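PDB 1DYQ: enterotoxin type A from Staphylococcus aureus, which acts as a secreted superantigen, binding MHC class II (partly through zinc) and T-cell receptors as an unprocessed molecule, and causes staphylococcal food poisoning. Local coordinates for residues 87-92 with 157-162; 117-122 with 145-150; 126-131 with 141-146; 185-190 with 225-230. The protein carries 3 engineered substitutions. All blocks are in the same frame, centred on the assembly; numbering follows the deposited sequence.

Contact 1 of 4, residues 87-92 with 157-162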
# COMPACT_ATOMS: atom_id res chain seq x y z
N ASP A 87 4.18 8.21 12.49
CA ASP A 87 3.85 8.80 11.23
C ASP A 87 2.91 7.81 10.48
O ASP A 87 3.03 6.61 10.71
CB ASP A 87 5.07 9.07 10.36
CG ASP A 87 6.11 9.94 11.05
OD1 ASP A 87 5.71 10.85 11.82
OD2 ASP A 87 7.31 9.70 10.81
N LEU A 88 2.04 8.37 9.70
CA LEU A 88 1.06 7.58 8.95
C LEU A 88 1.26 7.78 7.44
O LEU A 88 1.51 8.85 6.96
CB LEU A 88 -0.38 8.06 9.28
CG LEU A 88 -0.69 8.05 10.81
CD1 LEU A 88 -2.13 8.64 10.95
CD2 LEU A 88 -0.63 6.68 11.37
N TYR A 89 1.09 6.65 6.72
CA TYR A 89 1.07 6.72 5.26
C TYR A 89 0.30 5.50 4.74
O TYR A 89 0.77 4.38 4.79
CB TYR A 89 2.49 6.71 4.64
CG TYR A 89 2.50 7.05 3.16
CD1 TYR A 89 1.86 6.25 2.21
CD2 TYR A 89 3.19 8.16 2.71
CE1 TYR A 89 1.85 6.59 0.87
CE2 TYR A 89 3.20 8.51 1.37
CZ TYR A 89 2.56 7.71 0.46
OH TYR A 89 2.54 8.06 -0.88
N GLY A 90 -0.99 5.72 4.44
CA GLY A 90 -1.81 4.58 4.01
C GLY A 90 -3.11 5.06 3.38
O GLY A 90 -3.49 6.22 3.56
N ALA A 91 -3.78 4.16 2.68
CA ALA A 91 -5.02 4.54 1.99
C ALA A 91 -6.18 4.18 2.94
O ALA A 91 -6.29 3.04 3.36
CB ALA A 91 -5.16 3.65 0.73
N TYR A 92 -7.09 5.14 3.10
CA TYR A 92 -8.23 4.88 4.01
C TYR A 92 -9.54 4.92 3.26
O TYR A 92 -9.68 5.52 2.21
CB TYR A 92 -8.23 5.94 5.13
CG TYR A 92 -8.45 7.37 4.68
CD1 TYR A 92 -9.71 7.85 4.35
CD2 TYR A 92 -7.37 8.24 4.50
CE1 TYR A 92 -9.90 9.12 3.88
CE2 TYR A 92 -7.55 9.53 4.05
CZ TYR A 92 -8.82 9.98 3.74
OH TYR A 92 -9.00 11.26 3.28
N ASP A 157 4.48 0.53 -2.07
CA ASP A 157 3.60 -0.13 -3.05
C ASP A 157 2.56 0.81 -3.59
O ASP A 157 2.27 0.83 -4.79
CB ASP A 157 3.00 -1.36 -2.37
CG ASP A 157 2.42 -2.39 -3.32
OD1 ASP A 157 2.82 -2.38 -4.52
OD2 ASP A 157 1.58 -3.20 -2.89
N LEU A 158 1.98 1.69 -2.76
CA LEU A 158 1.03 2.69 -3.26
C LEU A 158 1.70 3.57 -4.32
O LEU A 158 1.12 3.88 -5.36
CB LEU A 158 0.50 3.54 -2.10
CG LEU A 158 -0.48 2.80 -1.17
CD1 LEU A 158 -0.74 3.69 0.07
CD2 LEU A 158 -1.79 2.52 -1.91
N GLN A 159 2.94 4.01 -4.03
CA GLN A 159 3.61 4.90 -4.97
C GLN A 159 3.94 4.13 -6.26
O GLN A 159 3.69 4.70 -7.34
CB GLN A 159 4.87 5.51 -4.41
CG GLN A 159 4.65 6.49 -3.25
CD GLN A 159 6.04 6.92 -2.72
OE1 GLN A 159 6.70 7.71 -3.38
NE2 GLN A 159 6.37 6.43 -1.56
N ALA A 160 4.40 2.91 -6.12
CA ALA A 160 4.79 2.15 -7.34
C ALA A 160 3.60 1.84 -8.21
O ALA A 160 3.62 2.11 -9.42
CB ALA A 160 5.52 0.87 -6.95
N ARG A 161 2.48 1.38 -7.60
CA ARG A 161 1.33 1.05 -8.43
C ARG A 161 0.63 2.24 -8.99
O ARG A 161 0.05 2.14 -10.09
CB ARG A 161 0.35 0.14 -7.64
CG ARG A 161 1.01 -1.13 -7.14
CD ARG A 161 -0.04 -2.22 -6.94
NE ARG A 161 0.38 -3.18 -5.97
CZ ARG A 161 -0.24 -4.32 -5.63
NH1 ARG A 161 -1.31 -4.72 -6.30
NH2 ARG A 161 0.22 -5.05 -4.62
N ARG A 162 0.72 3.43 -8.38
CA ARG A 162 0.13 4.63 -8.96
C ARG A 162 0.85 4.96 -10.29
O ARG A 162 0.19 5.18 -11.28
CB ARG A 162 0.23 5.85 -8.05
CG ARG A 162 -0.36 7.11 -8.67
CD ARG A 162 -0.38 8.26 -7.63
NE ARG A 162 -1.45 7.98 -6.68
CZ ARG A 162 -2.74 8.15 -6.90
NH1 ARG A 162 -3.20 8.65 -8.02
NH2 ARG A 162 -3.60 7.75 -5.95

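Contact 2 of 4, residues 117-122 with 145-150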
# COMPACT_ATOMS: atom_id res chain seq x y z
N ASN A 117 13.43 9.34 15.54
CA ASN A 117 14.71 8.91 14.95
C ASN A 117 14.44 8.19 13.64
O ASN A 117 15.38 7.63 13.06
CB ASN A 117 15.47 8.04 15.93
CG ASN A 117 15.81 8.72 17.25
OD1 ASN A 117 16.41 9.79 17.26
ND2 ASN A 117 15.46 8.07 18.36
N ASN A 118 13.29 8.47 12.98
CA ASN A 118 13.07 7.74 11.71
C ASN A 118 13.24 8.59 10.50
O ASN A 118 13.13 8.08 9.35
CB ASN A 118 11.71 7.04 11.76
CG ASN A 118 11.58 5.95 10.70
OD1 ASN A 118 12.39 5.02 10.62
ND2 ASN A 118 10.50 5.98 9.92
N ARG A 119 13.44 9.90 10.63
CA ARG A 119 13.53 10.77 9.46
C ARG A 119 14.91 10.81 8.86
O ARG A 119 15.90 11.15 9.51
CB ARG A 119 13.02 12.18 9.76
CG ARG A 119 12.96 13.09 8.56
CD ARG A 119 12.08 14.32 8.82
NE ARG A 119 11.65 14.90 7.57
CZ ARG A 119 10.58 14.67 6.87
NH1 ARG A 119 9.64 13.80 7.23
NH2 ARG A 119 10.40 15.34 5.72
N LEU A 120 14.97 10.57 7.53
CA LEU A 120 16.24 10.73 6.81
C LEU A 120 16.55 12.20 6.59
O LEU A 120 15.66 12.99 6.28
CB LEU A 120 16.11 10.03 5.44
CG LEU A 120 16.14 8.50 5.50
CD1 LEU A 120 15.64 7.91 4.18
CD2 LEU A 120 17.52 7.99 5.85
N THR A 121 17.85 12.54 6.59
CA THR A 121 18.23 13.93 6.28
C THR A 121 18.06 14.19 4.78
O THR A 121 17.57 15.25 4.38
CB THR A 121 19.68 14.24 6.69
OG1 THR A 121 19.89 13.85 8.06
CG2 THR A 121 19.96 15.73 6.57
N GLU A 122 18.40 13.20 3.97
CA GLU A 122 18.22 13.27 2.53
C GLU A 122 17.04 12.34 2.15
O GLU A 122 17.06 11.18 2.53
CB GLU A 122 19.49 12.82 1.79
CG GLU A 122 19.45 13.00 0.29
CD GLU A 122 20.56 12.32 -0.48
OE1 GLU A 122 20.73 12.67 -1.68
OE2 GLU A 122 21.24 11.42 0.04
N LYS A 145 9.60 7.44 -3.45
CA LYS A 145 10.53 8.12 -2.56
C LYS A 145 10.04 8.01 -1.12
O LYS A 145 8.81 7.90 -0.90
CB LYS A 145 10.65 9.61 -2.92
CG LYS A 145 9.32 10.31 -2.92
CD LYS A 145 9.34 11.77 -3.21
CE LYS A 145 9.92 12.12 -4.56
NZ LYS A 145 11.37 11.77 -4.63
N THR A 146 10.94 8.16 -0.19
CA THR A 146 10.52 8.15 1.23
C THR A 146 11.48 8.96 2.06
O THR A 146 12.65 9.10 1.72
CB THR A 146 10.33 6.74 1.76
OG1 THR A 146 9.80 6.84 3.13
CG2 THR A 146 11.61 5.93 1.80
N ASN A 147 10.98 9.55 3.15
CA ASN A 147 11.85 10.21 4.12
C ASN A 147 12.07 9.32 5.33
O ASN A 147 12.73 9.72 6.30
CB ASN A 147 11.19 11.53 4.59
CG ASN A 147 10.96 12.51 3.48
OD1 ASN A 147 11.90 13.01 2.87
ND2 ASN A 147 9.69 12.81 3.20
N LYS A 148 11.64 8.05 5.26
CA LYS A 148 11.71 7.17 6.39
C LYS A 148 12.83 6.14 6.30
O LYS A 148 12.97 5.48 5.25
CB LYS A 148 10.38 6.42 6.59
CG LYS A 148 9.20 7.36 6.81
CD LYS A 148 7.90 6.52 6.91
CE LYS A 148 6.72 7.47 7.13
NZ LYS A 148 6.35 8.21 5.91
N LYS A 149 13.53 5.90 7.38
CA LYS A 149 14.54 4.82 7.43
C LYS A 149 13.85 3.47 7.45
O LYS A 149 14.21 2.52 6.76
CB LYS A 149 15.36 4.99 8.74
CG LYS A 149 16.15 6.29 8.73
CD LYS A 149 16.84 6.52 10.07
CE LYS A 149 17.35 7.97 10.14
NZ LYS A 149 17.93 8.24 11.50
N ASN A 150 12.84 3.37 8.33
CA ASN A 150 11.98 2.18 8.38
C ASN A 150 10.63 2.56 7.78
O ASN A 150 10.01 3.55 8.22
CB ASN A 150 11.79 1.83 9.88
CG ASN A 150 10.64 0.87 10.07
OD1 ASN A 150 9.57 1.26 10.53
ND2 ASN A 150 10.84 -0.37 9.66
O HOH W 1 7.46 12.55 5.07
O HOH W 2 14.11 13.70 4.18

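Contact 3 of 4, residues 126-131 with 141-146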
# COMPACT_ATOMS: atom_id res chain seq x y z
N VAL A 126 13.91 5.63 -4.27
CA VAL A 126 14.04 4.18 -4.34
C VAL A 126 14.15 3.74 -5.80
O VAL A 126 13.20 3.83 -6.54
CB VAL A 126 12.82 3.46 -3.71
CG1 VAL A 126 13.00 1.97 -3.82
CG2 VAL A 126 12.68 3.90 -2.24
N PRO A 127 15.34 3.30 -6.18
CA PRO A 127 15.54 2.88 -7.58
C PRO A 127 14.59 1.74 -7.93
O PRO A 127 14.33 0.85 -7.10
CB PRO A 127 16.99 2.45 -7.62
CG PRO A 127 17.64 3.07 -6.44
CD PRO A 127 16.54 3.13 -5.36
N ILE A 128 14.06 1.78 -9.14
CA ILE A 128 13.22 0.74 -9.67
C ILE A 128 13.82 0.08 -10.92
O ILE A 128 14.12 0.80 -11.89
CB ILE A 128 11.81 1.28 -10.06
CG1 ILE A 128 11.10 1.78 -8.80
CG2 ILE A 128 11.01 0.15 -10.71
CD1 ILE A 128 10.01 2.78 -9.04
N ASN A 129 13.93 -1.22 -10.89
CA ASN A 129 14.26 -1.98 -12.13
C ASN A 129 12.92 -2.49 -12.69
O ASN A 129 12.24 -3.25 -12.00
CB ASN A 129 15.14 -3.16 -11.81
CG ASN A 129 16.46 -2.79 -11.14
OD1 ASN A 129 16.80 -3.33 -10.09
ND2 ASN A 129 17.15 -1.83 -11.72
N LEU A 130 12.55 -2.05 -13.88
CA LEU A 130 11.30 -2.49 -14.47
C LEU A 130 11.57 -3.21 -15.81
O LEU A 130 12.24 -2.63 -16.67
CB LEU A 130 10.34 -1.34 -14.67
CG LEU A 130 8.92 -1.70 -15.12
CD1 LEU A 130 7.92 -0.69 -14.56
CD2 LEU A 130 8.80 -1.66 -16.66
N TRP A 131 11.00 -4.37 -15.95
CA TRP A 131 11.06 -5.11 -17.22
C TRP A 131 9.63 -5.26 -17.77
O TRP A 131 8.72 -5.57 -16.99
CB TRP A 131 11.70 -6.46 -17.03
CG TRP A 131 13.17 -6.44 -16.71
CD1 TRP A 131 14.19 -6.47 -17.61
CD2 TRP A 131 13.77 -6.43 -15.42
NE1 TRP A 131 15.40 -6.46 -16.96
CE2 TRP A 131 15.17 -6.46 -15.60
CE3 TRP A 131 13.28 -6.42 -14.10
CZ2 TRP A 131 16.06 -6.44 -14.55
CZ3 TRP A 131 14.17 -6.40 -13.05
CH2 TRP A 131 15.57 -6.42 -13.28
N LEU A 141 13.75 8.38 -11.44
CA LEU A 141 14.24 8.11 -10.09
C LEU A 141 13.36 8.66 -9.00
O LEU A 141 13.33 8.07 -7.90
CB LEU A 141 15.69 8.60 -9.96
CG LEU A 141 16.48 8.17 -8.73
CD1 LEU A 141 16.56 6.65 -8.62
CD2 LEU A 141 17.88 8.78 -8.74
N GLU A 142 12.56 9.69 -9.24
CA GLU A 142 11.69 10.25 -8.24
C GLU A 142 10.36 9.49 -8.10
O GLU A 142 9.50 9.97 -7.35
CB GLU A 142 11.32 11.71 -8.51
CG GLU A 142 12.22 12.52 -9.37
CD GLU A 142 12.20 12.16 -10.84
OE1 GLU A 142 11.15 12.34 -11.50
OE2 GLU A 142 13.24 11.67 -11.33
N THR A 143 10.14 8.44 -8.87
CA THR A 143 8.85 7.75 -8.87
C THR A 143 8.43 7.25 -7.50
O THR A 143 7.27 7.42 -7.11
CB THR A 143 8.88 6.57 -9.86
OG1 THR A 143 9.18 7.09 -11.17
CG2 THR A 143 7.55 5.87 -9.89
N VAL A 144 9.31 6.57 -6.79
CA VAL A 144 9.04 6.11 -5.42
C VAL A 144 10.05 6.75 -4.49
O VAL A 144 11.26 6.65 -4.75
CB VAL A 144 9.08 4.60 -5.30
CG1 VAL A 144 8.91 4.15 -3.85
CG2 VAL A 144 8.00 3.97 -6.18
N LYS A 145 9.60 7.44 -3.45
CA LYS A 145 10.53 8.12 -2.56
C LYS A 145 10.04 8.01 -1.12
O LYS A 145 8.81 7.90 -0.90
CB LYS A 145 10.65 9.61 -2.92
CG LYS A 145 9.32 10.31 -2.92
CD LYS A 145 9.34 11.77 -3.21
CE LYS A 145 9.92 12.12 -4.56
NZ LYS A 145 11.37 11.77 -4.63
N THR A 146 10.94 8.16 -0.19
CA THR A 146 10.52 8.15 1.23
C THR A 146 11.48 8.96 2.06
O THR A 146 12.65 9.10 1.72
CB THR A 146 10.33 6.74 1.76
OG1 THR A 146 9.80 6.84 3.13
CG2 THR A 146 11.61 5.93 1.80
O HOH W 3 11.94 5.69 -7.97

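Contact 4 of 4, residues 185-190 with 225-230. With ZN (zinc ion), chain B.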
# COMPACT_ATOMS: atom_id res chain seq x y z
N ILE A 185 5.70 -7.42 -8.27
CA ILE A 185 6.51 -6.35 -7.67
C ILE A 185 7.26 -6.92 -6.46
O ILE A 185 6.75 -7.73 -5.71
CB ILE A 185 5.68 -5.13 -7.26
CG1 ILE A 185 6.59 -4.02 -6.69
CG2 ILE A 185 4.62 -5.52 -6.23
CD1 ILE A 185 5.92 -2.64 -6.72
N VAL A 186 8.55 -6.60 -6.42
CA VAL A 186 9.44 -7.09 -5.36
C VAL A 186 10.13 -5.90 -4.69
O VAL A 186 10.70 -5.01 -5.31
CB VAL A 186 10.52 -8.02 -5.95
CG1 VAL A 186 11.44 -8.56 -4.88
CG2 VAL A 186 9.88 -9.17 -6.73
N PHE A 187 10.06 -5.92 -3.35
CA PHE A 187 10.69 -4.90 -2.52
C PHE A 187 11.98 -5.52 -1.96
O PHE A 187 12.03 -6.31 -1.07
CB PHE A 187 9.71 -4.51 -1.38
CG PHE A 187 8.40 -3.97 -1.94
CD1 PHE A 187 8.25 -2.69 -2.31
CD2 PHE A 187 7.34 -4.89 -2.11
CE1 PHE A 187 7.07 -2.21 -2.89
CE2 PHE A 187 6.15 -4.42 -2.71
CZ PHE A 187 6.03 -3.12 -3.08
N HIS A 188 13.05 -5.22 -2.76
CA HIS A 188 14.30 -5.95 -2.59
C HIS A 188 15.25 -5.28 -1.61
O HIS A 188 15.95 -4.35 -1.93
CB HIS A 188 15.00 -6.11 -3.95
CG HIS A 188 16.03 -7.23 -3.92
ND1 HIS A 188 16.53 -7.67 -5.12
CD2 HIS A 188 16.56 -8.00 -3.00
CE1 HIS A 188 17.40 -8.64 -4.95
NE2 HIS A 188 17.44 -8.87 -3.64
N THR A 189 15.23 -5.78 -0.38
CA THR A 189 16.03 -5.24 0.70
C THR A 189 17.43 -5.85 0.75
O THR A 189 17.63 -6.94 0.24
CB THR A 189 15.31 -5.54 2.06
OG1 THR A 189 14.79 -6.89 1.97
CG2 THR A 189 14.15 -4.59 2.23
N SER A 190 18.36 -5.16 1.41
CA SER A 190 19.72 -5.64 1.61
C SER A 190 19.72 -6.91 2.46
O SER A 190 20.33 -7.91 2.10
CB SER A 190 20.54 -4.57 2.35
OG SER A 190 20.78 -3.44 1.53
N MET A 225 17.89 -0.06 -0.47
CA MET A 225 16.94 -1.01 -1.09
C MET A 225 16.55 -0.55 -2.46
O MET A 225 16.82 0.57 -2.91
CB MET A 225 15.72 -1.02 -0.15
CG MET A 225 14.57 -1.88 -0.60
SD MET A 225 13.11 -0.94 -1.21
CE MET A 225 13.03 0.26 0.11
N HIS A 226 15.93 -1.48 -3.23
CA HIS A 226 15.36 -1.02 -4.51
C HIS A 226 14.14 -1.91 -4.81
O HIS A 226 13.87 -2.83 -4.06
CB HIS A 226 16.38 -1.09 -5.64
CG HIS A 226 16.81 -2.48 -5.94
ND1 HIS A 226 17.89 -3.08 -5.35
CD2 HIS A 226 16.22 -3.43 -6.72
CE1 HIS A 226 18.00 -4.33 -5.75
NE2 HIS A 226 17.02 -4.53 -6.57
N ILE A 227 13.42 -1.55 -5.86
CA ILE A 227 12.19 -2.27 -6.22
C ILE A 227 12.39 -2.88 -7.63
O ILE A 227 12.87 -2.17 -8.50
CB ILE A 227 11.03 -1.26 -6.24
CG1 ILE A 227 10.66 -0.93 -4.77
CG2 ILE A 227 9.82 -1.85 -6.96
CD1 ILE A 227 9.73 0.27 -4.65
N ASP A 228 11.87 -4.08 -7.78
CA ASP A 228 11.86 -4.74 -9.08
C ASP A 228 10.41 -4.98 -9.52
O ASP A 228 9.62 -5.47 -8.73
CB ASP A 228 12.55 -6.10 -9.05
CG ASP A 228 13.97 -6.00 -8.55
OD1 ASP A 228 14.76 -5.20 -9.05
OD2 ASP A 228 14.16 -6.69 -7.52
N ILE A 229 10.15 -4.62 -10.76
CA ILE A 229 8.81 -4.80 -11.32
C ILE A 229 8.92 -5.60 -12.62
O ILE A 229 9.73 -5.19 -13.49
CB ILE A 229 8.16 -3.43 -11.56
CG1 ILE A 229 7.90 -2.75 -10.18
CG2 ILE A 229 6.80 -3.61 -12.25
CD1 ILE A 229 7.40 -1.33 -10.31
N TYR A 230 8.21 -6.66 -12.71
CA TYR A 230 8.16 -7.51 -13.92
C TYR A 230 6.73 -7.49 -14.48
O TYR A 230 5.82 -7.94 -13.78
CB TYR A 230 8.54 -8.95 -13.55
CG TYR A 230 9.82 -9.08 -12.77
CD1 TYR A 230 9.83 -9.03 -11.38
CD2 TYR A 230 11.05 -9.22 -13.42
CE1 TYR A 230 11.00 -9.11 -10.66
CE2 TYR A 230 12.23 -9.33 -12.70
CZ TYR A 230 12.20 -9.27 -11.34
OH TYR A 230 13.36 -9.35 -10.59
ZN ZN B . 16.29 -6.57 -7.09

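Contact 1 of 4, residues 87-92 with 157-162
Leu158 reaches from the helix towards strand 87-91 and meets it with both methyl groups, chiefly CD1. Leu158 CD1 lies 4.0 Å from Tyr89 CE1, at the edge of the ring and in the ring plane. The two side chains run past each other in opposite directions. The same methyl touches the backbone as well, with Leu158 CD1 4.0 Å from Ala91 N and 4.2 Å from Gly90 CA. The other methyl, Leu158 CD2, is 4.4 Å from Ala91 CB. Tyr89 and Ala91 both point at the helix, with Gly90 between them. CD1 thus lies against the backbone at Gly90 and Ala91, beside the Tyr89 ring edge. The segments come from the two domains of the staphylococcal and streptococcal superantigen fold. The strand belongs to the OB-fold domain and the helix to the beta-grasp domain, so this is a buried interface between domains. The hydroxyl end of Tyr89 reaches Gln159, with Tyr89 OH 3.5 Å from Gln159 CG, and the two side chains cross at about a right angle. This touch is to the aliphatic part of the glutamine. The amide beyond it is hydrogen-bonded to Lys145 N through OE1 and to Glu155 O through NE2. No hydrogen bond joins the two segments. Tyr31 of helix 23-32 also packs on Leu158, while Ile30 of that helix touches Ala91.

Contact 2 of 4, residues 117-122 with 145-150
An antiparallel bridge between Arg119 and Lys148, a non-hydrogen-bonded pair, joins the start of strand 119-132 to the end of strand 145-148. Corners in the chain at 121-122 and at 147 set this pairing off from the main beta-grasp sheet. Backbone bonds flank it on both sides. Leu120 N gives a nearly straight bond to Asn147 O (2.7 Å, 175°), and Lys149 N bonds to Asn118 O. Asn118 adds a two-point grip with its side-chain amide. Asn118 OD1 accepts from Asn150 N at 2.9 Å. Asn118 ND2 donates to Asn150 O at 3.0 Å, in the carbonyl plane and on a lone pair. CG of Asn118 stands anti to its backbone N (chi1 -163°), near the backbone of Asn150. The Asn118 amide thus takes up both backbone polar groups of Asn150. The Lys149 chain is extended beyond CG, and Lys149 NZ meets Asn117 O at 3.1 Å from above the carbonyl plane. On the way, Lys149 CG touches Leu120 CD2 at 3.6 Å. Arg119 and Asn147 lie side by side, pointing the same way. Asn147 CB sits over one face of the Arg119 guanidinium, 3.7 Å above its plane and towards the rim. A water accepts from Asn147 ND2 and, weakly, from Arg119 NH1. A second water donates to Asn147 OD1 and Leu120 O. Lys148 NZ reaches Glu155 of helix 153-168 in a salt bridge. Lys148 and Asn150 also touch Thr113 of strand 105-114 in the OB-fold sheet.

Contact 3 of 4, residues 126-131 with 141-146
Val144 holds CG1 anti to its backbone N (chi1 175°), and this methyl goes to Val126. On Val126 it is CG2, anti to the carbonyl carbon, that joins CB in the contact. Val144 CG1 lies 4.0 Å from Val126 CB and slightly farther from Val126 CG2. The other Val144 methyl, CG2, is placed anti to the carbonyl carbon and touches Ile128 CD1 at 3.7 Å. Ile128 CD1 also meets Thr143 CB at 4.0 Å, and the Ile128 side chain crosses those of Val144 and Thr143 at about a right angle. Val144 thus has one methyl against each of Val126 and Ile128. One backbone bond ties the segments, from Val126 N to Val144 O (2.9 Å, 166°). Beside this bond lies a water, 2.7 Å from Val126 O and 2.8 Å from Leu141 O, which accepts from Val144 N at 3.0 Å. The water links backbone groups of residues 141-144 with those leading into strand 128-131. Near it, Leu141 CD1 rests on Pro127 CA at 4.0 Å. The contact lies in the beta-grasp domain, where strands 119-132 and 145-148 are antiparallel neighbours. Val144 packs on Leu156 and Thr143 on Tyr163, both of helix 153-168. On the neighbouring strand 226-232, Ile227 meets Val126 and Ile229 meets Ile128.

Contact 4 of 4, residues 185-190 with 225-230
The zinc site of the toxin is built on two antiparallel strands of the beta-grasp sheet, 185-188 and 226-230. His188 ND1 binds the zinc ion at 2.3 Å, His226 NE2 at 2.2 Å and Asp228 OD2 at 2.2 Å. All three side chains lie on the same face of the sheet. The backbone pairs His188 with His226 and Val186 with Asp228, both hydrogen-bonded pairs. His188 therefore stands directly across from His226, and Asp228, two residues on, comes to the same face. His188 CB lies over one face of the His226 ring, in a CH-pi contact 4.0 Å from the ring centroid. The two imidazoles are oblique, with planes at 57°. On the other face, Ile185 CG1 touches Ile227 CG2 and Ile229 CG1, both at 3.9 Å. Phe187 CD1 packs on Ile227 CG1, and this apolar side faces helix 153-168, where Phe187 meets Val153 and Asp157. Three protein ligands are fewer than zinc's usual four, so one more could come from a partner. This is consistent with the zinc-dependent part of MHC class II binding; the toxin also has a zinc-independent site.

Contact 1 joins the OB-fold domain to helix 153-168 of the beta-grasp domain. Contacts 2 and 3 both pair strands 119-132 and 145-148, share Lys145 and Thr146, and have centres about 16 Å apart. Along the chain both fall between the two segments of contact 1, while contact 4 comes after all of them. Contacts 3 and 4 have centres about 9 Å apart, and strands 119-132 and 226-232 are neighbours in one sheet. The Asn129 backbone of contact 3 probably hydrogen-bonds to Ile227 and Ile229 of contact 4. Ala160 of the helix packs on Ile185. Helix 153-168 thus touches the OB-fold strand with some residues and the zinc-bearing strands with others.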